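Side-chain contact in modulator of the activity of Ets CG15085-PA (Drosophila melanogaster, PDB 1SV0), which probably relieves transcriptional repression by the Ets-family protein Yan, binding Yan's SAM domain through its own and thereby breaking up Yan polymers: residues A48-S53 with R70-R75. Numbering follows the deposited sequence.
Sequences ALCLMS and RDFRVR
D71 OD1, on the same helix that presents F72 to L49 and C50, is gripped by two N-H groups: R75 NE, 3.0 Å from it, and the indole NE1 of W22 from helix 16-30. The R75 bond lies almost in the guanidinium plane, reaches the syn side of the carboxylate and is fairly straight, with an N-H...O angle of 155°. R75 also bridges to D5, so this flank of helix 65-80 is tied by charge to the N-terminal segment.

The meeting with helix 46-51 itself is largely apolar. F72 holds CG anti to its backbone N (chi1 -170°), which sends the ring out towards L49. L49 CB makes a CH-pi contact over one face of the F72 ring, 3.8 Å from its centroid and displaced towards the rim; its nearest ring atom is CZ, at 3.4 Å. Farther along the leucine, CD2 lies 3.5 Å from CE1 of F72. C50 comes from another direction: its SG stands in the ring plane, 3.9 Å from CE2 of F72, a sulfur-aromatic contact at the edge. R73, bent at chi2, brings NH2 only to 4.0 Å from C50 O, too long for a hydrogen bond.

Y57 and P11 also touch F72, placing the ring in the core of the helical SAM bundle, while A48, L51 and M52 pack on the neighbouring Yan chain. With F72 cut back to an alanine, L49 CB and C50 SG would probably lose their aromatic partner and a gap open between the two helices. The join thus rests on shape and dispersion, with sulfur at the ring edge.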
ATOM      1  N   ALA C  48      -0.038  -4.374  -0.377  1.00 27.78           N
ATOM      2  CA  ALA C  48       0.234  -3.054   0.178  1.00 28.60           C
ATOM      3  C   ALA C  48       0.015  -3.048   1.685  1.00 29.12           C
ATOM      4  O   ALA C  48       0.798  -2.450   2.430  1.00 27.54           O
ATOM      5  CB  ALA C  48      -0.667  -1.995  -0.490  1.00 26.56           C
ATOM      6  N   LEU C  49      -1.048  -3.717   2.133  1.00 30.17           N
ATOM      7  CA  LEU C  49      -1.366  -3.770   3.561  1.00 32.84           C
ATOM      8  C   LEU C  49      -0.243  -4.427   4.365  1.00 32.50           C
ATOM      9  O   LEU C  49       0.036  -4.024   5.496  1.00 33.32           O
ATOM     10  CB  LEU C  49      -2.701  -4.509   3.780  1.00 30.74           C
ATOM     11  CG  LEU C  49      -3.864  -3.696   4.371  1.00 34.78           C
ATOM     12  CD1 LEU C  49      -3.984  -2.346   3.688  1.00 31.37           C
ATOM     13  CD2 LEU C  49      -5.164  -4.487   4.232  1.00 33.62           C
ATOM     14  N   CYS C  50       0.406  -5.426   3.774  1.00 35.31           N
ATOM     15  CA  CYS C  50       1.517  -6.119   4.433  1.00 37.59           C
ATOM     16  C   CYS C  50       2.636  -5.149   4.787  1.00 38.41           C
ATOM     17  O   CYS C  50       3.355  -5.339   5.770  1.00 39.65           O
ATOM     18  CB  CYS C  50       2.094  -7.203   3.521  1.00 37.25           C
ATOM     19  SG  CYS C  50       1.057  -8.644   3.309  1.00 42.19           S
ATOM     20  N   LEU C  51       2.786  -4.119   3.966  1.00 38.68           N
ATOM     21  CA  LEU C  51       3.821  -3.113   4.165  1.00 40.07           C
ATOM     22  C   LEU C  51       3.417  -2.041   5.177  1.00 40.55           C
ATOM     23  O   LEU C  51       4.267  -1.301   5.658  1.00 41.99           O
ATOM     24  CB  LEU C  51       4.163  -2.448   2.819  1.00 39.00           C
ATOM     25  CG  LEU C  51       5.023  -3.210   1.797  1.00 40.75           C
ATOM     26  CD1 LEU C  51       4.653  -4.676   1.756  1.00 38.68           C
ATOM     27  CD2 LEU C  51       4.858  -2.577   0.426  1.00 38.34           C
ATOM     28  N   MET C  52       2.129  -1.965   5.513  1.00 41.42           N
ATOM     29  CA  MET C  52       1.660  -0.945   6.452  1.00 42.32           C
ATOM     30  C   MET C  52       1.961  -1.199   7.924  1.00 41.12           C
ATOM     31  O   MET C  52       1.646  -2.256   8.473  1.00 40.74           O
ATOM     32  CB  MET C  52       0.154  -0.709   6.301  1.00 44.00           C
ATOM     33  CG  MET C  52      -0.279  -0.125   4.964  1.00 47.65           C
ATOM     34  SD  MET C  52      -1.705   0.984   5.148  1.00 52.25           S
ATOM     35  CE  MET C  52      -2.804  -0.023   6.091  1.00 51.47           C
ATOM     36  N   SER C  53       2.567  -0.202   8.558  1.00 40.48           N
ATOM     37  CA  SER C  53       2.897  -0.278   9.976  1.00 39.51           C
ATOM     38  C   SER C  53       1.647   0.153  10.735  1.00 38.12           C
ATOM     39  O   SER C  53       0.749   0.758  10.147  1.00 36.86           O
ATOM     40  CB  SER C  53       4.051   0.672  10.293  1.00 39.30           C
ATOM     41  OG  SER C  53       3.701   2.005   9.955  1.00 40.67           O
ATOM     42  N   ARG C  70      -4.210  -5.324  13.901  1.00 33.88           N
ATOM     43  CA  ARG C  70      -4.174  -6.579  14.634  1.00 37.25           C
ATOM     44  C   ARG C  70      -4.809  -7.726  13.847  1.00 37.10           C
ATOM     45  O   ARG C  70      -4.214  -8.796  13.717  1.00 36.65           O
ATOM     46  CB  ARG C  70      -4.891  -6.385  15.966  1.00 40.82           C
ATOM     47  CG  ARG C  70      -4.694  -7.489  16.980  1.00 48.81           C
ATOM     48  CD  ARG C  70      -5.224  -7.028  18.334  1.00 52.29           C
ATOM     49  NE  ARG C  70      -4.577  -5.787  18.761  1.00 56.25           N
ATOM     50  CZ  ARG C  70      -4.910  -5.104  19.853  1.00 58.62           C
ATOM     51  NH1 ARG C  70      -5.893  -5.534  20.637  1.00 59.58           N
ATOM     52  NH2 ARG C  70      -4.255  -3.993  20.166  1.00 58.44           N
ATOM     53  N   ASP C  71      -6.010  -7.494  13.323  1.00 34.17           N
ATOM     54  CA  ASP C  71      -6.731  -8.506  12.560  1.00 33.79           C
ATOM     55  C   ASP C  71      -5.993  -8.928  11.292  1.00 33.23           C
ATOM     56  O   ASP C  71      -5.939 -10.120  10.969  1.00 30.88           O
ATOM     57  CB  ASP C  71      -8.132  -7.988  12.208  1.00 34.77           C
ATOM     58  CG  ASP C  71      -9.024  -9.061  11.613  1.00 37.81           C
ATOM     59  OD1 ASP C  71      -9.038  -9.220  10.370  1.00 39.01           O
ATOM     60  OD2 ASP C  71      -9.713  -9.751  12.395  1.00 38.67           O
ATOM     61  N   PHE C  72      -5.420  -7.961  10.574  1.00 31.26           N
ATOM     62  CA  PHE C  72      -4.687  -8.282   9.349  1.00 32.34           C
ATOM     63  C   PHE C  72      -3.459  -9.146   9.655  1.00 33.81           C
ATOM     64  O   PHE C  72      -3.178 -10.116   8.945  1.00 32.88           O
ATOM     65  CB  PHE C  72      -4.238  -7.010   8.619  1.00 30.36           C
ATOM     66  CG  PHE C  72      -3.699  -7.269   7.241  1.00 31.41           C
ATOM     67  CD1 PHE C  72      -4.562  -7.451   6.166  1.00 30.89           C
ATOM     68  CD2 PHE C  72      -2.327  -7.359   7.020  1.00 30.53           C
ATOM     69  CE1 PHE C  72      -4.070  -7.717   4.889  1.00 33.38           C
ATOM     70  CE2 PHE C  72      -1.822  -7.623   5.742  1.00 31.76           C
ATOM     71  CZ  PHE C  72      -2.691  -7.802   4.678  1.00 31.22           C
ATOM     72  N   ARG C  73      -2.734  -8.790  10.711  1.00 35.43           N
ATOM     73  CA  ARG C  73      -1.546  -9.535  11.127  1.00 37.67           C
ATOM     74  C   ARG C  73      -1.874 -10.990  11.464  1.00 37.48           C
ATOM     75  O   ARG C  73      -1.118 -11.902  11.121  1.00 34.80           O
ATOM     76  CB  ARG C  73      -0.904  -8.857  12.345  1.00 40.78           C
ATOM     77  CG  ARG C  73       0.359  -8.087  12.026  1.00 47.56           C
ATOM     78  CD  ARG C  73       0.150  -7.144  10.870  1.00 51.57           C
ATOM     79  NE  ARG C  73       1.404  -6.555  10.412  1.00 58.02           N
ATOM     80  CZ  ARG C  73       2.432  -7.247   9.929  1.00 60.20           C
ATOM     81  NH1 ARG C  73       2.370  -8.568   9.832  1.00 61.52           N
ATOM     82  NH2 ARG C  73       3.528  -6.612   9.537  1.00 62.42           N
ATOM     83  N   VAL C  74      -2.996 -11.198  12.150  1.00 36.92           N
ATOM     84  CA  VAL C  74      -3.424 -12.540  12.519  1.00 38.38           C
ATOM     85  C   VAL C  74      -3.674 -13.357  11.255  1.00 38.65           C
ATOM     86  O   VAL C  74      -3.227 -14.501  11.146  1.00 37.50           O
ATOM     87  CB  VAL C  74      -4.727 -12.506  13.345  1.00 39.75           C
ATOM     88  CG1 VAL C  74      -5.222 -13.927  13.590  1.00 41.02           C
ATOM     89  CG2 VAL C  74      -4.488 -11.784  14.664  1.00 40.77           C
ATOM     90  N   ARG C  75      -4.393 -12.764  10.305  1.00 36.95           N
ATOM     91  CA  ARG C  75      -4.691 -13.440   9.051  1.00 36.01           C
ATOM     92  C   ARG C  75      -3.403 -13.766   8.298  1.00 36.80           C
ATOM     93  O   ARG C  75      -3.238 -14.872   7.780  1.00 35.16           O
ATOM     94  CB  ARG C  75      -5.605 -12.572   8.178  1.00 33.97           C
ATOM     95  CG  ARG C  75      -7.053 -12.518   8.654  1.00 34.58           C
ATOM     96  CD  ARG C  75      -7.858 -11.491   7.870  1.00 32.42           C
ATOM     97  NE  ARG C  75      -9.238 -11.394   8.339  1.00 33.90           N
ATOM     98  CZ  ARG C  75     -10.264 -12.075   7.832  1.00 35.92           C
ATOM     99  NH1 ARG C  75     -10.084 -12.919   6.823  1.00 33.29           N
ATOM    100  NH2 ARG C  75     -11.480 -11.905   8.337  1.00 38.23           N
TER